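Local coordinates for salivary cystatin-L (Ixodes scapularis, PDB 4ZM8), which inhibits host cysteine proteases such as cathepsins L and S, helping the feeding tick to suppress its host's immune response, at residues Phe97-Leu100 against Gln101-Ser105. Numbering follows the deposited sequence.
Sequences FENL and QGDKS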
# COMPACT_ATOMS: atom_id res chain seq x y z
N PHE A 97 4.51 -4.70 -7.12
CA PHE A 97 5.38 -4.87 -5.97
C PHE A 97 5.82 -6.32 -5.85
O PHE A 97 5.05 -7.23 -6.11
CB PHE A 97 4.68 -4.44 -4.69
CG PHE A 97 5.52 -4.63 -3.46
CD1 PHE A 97 6.48 -3.71 -3.12
CD2 PHE A 97 5.36 -5.75 -2.67
CE1 PHE A 97 7.26 -3.88 -2.01
CE2 PHE A 97 6.14 -5.93 -1.55
CZ PHE A 97 7.10 -4.99 -1.22
N GLU A 98 7.07 -6.51 -5.43
CA GLU A 98 7.58 -7.84 -5.16
C GLU A 98 8.38 -7.82 -3.86
O GLU A 98 9.37 -7.11 -3.75
CB GLU A 98 8.44 -8.32 -6.32
CG GLU A 98 9.11 -9.67 -6.10
CD GLU A 98 9.78 -10.19 -7.37
OE1 GLU A 98 10.60 -9.46 -7.96
OE2 GLU A 98 9.47 -11.33 -7.78
N ASN A 99 7.94 -8.60 -2.87
CA ASN A 99 8.69 -8.68 -1.63
C ASN A 99 9.94 -9.53 -1.83
O ASN A 99 10.16 -10.06 -2.92
CB ASN A 99 7.82 -9.25 -0.51
CG ASN A 99 7.54 -10.73 -0.67
OD1 ASN A 99 7.82 -11.32 -1.71
ND2 ASN A 99 6.96 -11.34 0.36
N LEU A 100 10.74 -9.67 -0.78
CA LEU A 100 11.97 -10.44 -0.83
C LEU A 100 11.75 -11.94 -1.04
O LEU A 100 12.70 -12.65 -1.39
CB LEU A 100 12.77 -10.25 0.46
CG LEU A 100 13.64 -9.00 0.55
CD1 LEU A 100 14.35 -8.94 1.89
CD2 LEU A 100 14.63 -8.98 -0.60
N GLN A 101 10.52 -12.41 -0.82
CA GLN A 101 10.20 -13.83 -0.98
C GLN A 101 9.83 -14.19 -2.42
O GLN A 101 9.96 -15.35 -2.82
CB GLN A 101 9.04 -14.25 -0.07
CG GLN A 101 9.42 -14.44 1.38
CD GLN A 101 9.82 -13.14 2.03
OE1 GLN A 101 9.11 -12.13 1.93
NE2 GLN A 101 10.98 -13.14 2.68
N GLY A 102 9.36 -13.21 -3.17
CA GLY A 102 8.96 -13.44 -4.54
C GLY A 102 7.47 -13.24 -4.74
O GLY A 102 6.99 -13.24 -5.87
N ASP A 103 6.75 -13.08 -3.64
CA ASP A 103 5.31 -12.85 -3.70
C ASP A 103 5.04 -11.47 -4.29
O ASP A 103 5.56 -10.47 -3.79
CB ASP A 103 4.68 -12.97 -2.31
CG ASP A 103 5.16 -14.23 -1.55
OD1 ASP A 103 4.77 -15.36 -1.94
OD2 ASP A 103 5.91 -14.08 -0.56
N LYS A 104 4.24 -11.43 -5.36
CA LYS A 104 3.99 -10.20 -6.11
C LYS A 104 2.55 -9.72 -6.02
O LYS A 104 1.63 -10.52 -5.84
CB LYS A 104 4.35 -10.41 -7.59
CG LYS A 104 5.60 -11.24 -7.79
CD LYS A 104 5.91 -11.44 -9.24
CE LYS A 104 6.71 -12.72 -9.45
NZ LYS A 104 5.83 -13.92 -9.38
N SER A 105 2.37 -8.41 -6.17
CA SER A 105 1.05 -7.81 -6.25
C SER A 105 0.97 -6.92 -7.48
O SER A 105 1.98 -6.39 -7.93
CB SER A 105 0.73 -6.99 -5.00
OG SER A 105 1.40 -5.74 -5.03
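Asn-99 turns its amide toward the backbone N-H groups of Gln-101, Gly-102 and Asp-103 at the tight tip of hairpin 97-105. Its chi1 of 72° brings the amide back over the turn, and OD1 then lies 2.8 Å from Gly-102 N. Weaker bonds reach OD1 from the amides of Gln-101, in the same type I turn, and of Asp-103 just after it. Asn-99 ND2 donates to the anti lone pair of Asp-103 OD2 at 3.1 Å (156° at hydrogen), nearly in the amide plane. The amide of Gln-101 crosses that of Asn-99 (planes 86° apart), with OE1 2.8 Å from ND2 but too poorly angled for a hydrogen bond. Beside the turn, Asp-103 O accepts a hydrogen bond from Asn-99 N at 3.2 Å, and Ser-105 N meets Phe-97 O at 2.9 Å in the antiparallel hydrogen-bonded pair.

The solvent side is looser: Leu-100 leads away, and Glu-98 OE2 stays 4.7 Å from Lys-104 NZ although their chains run alongside. Lys-104 makes a cation-pi contact with Tyr-25 of the second subunit.

By position this is the second hairpin loop of the cystatin protease-binding edge; consistently, Gln-101's side chain lies about 6 Å from Gly-5, the probable reactive site. The turn links strand 90-99 to outermost strand 104-106, while the side chains of Phe-97, Glu-98 and Leu-100 touch strand 39-68.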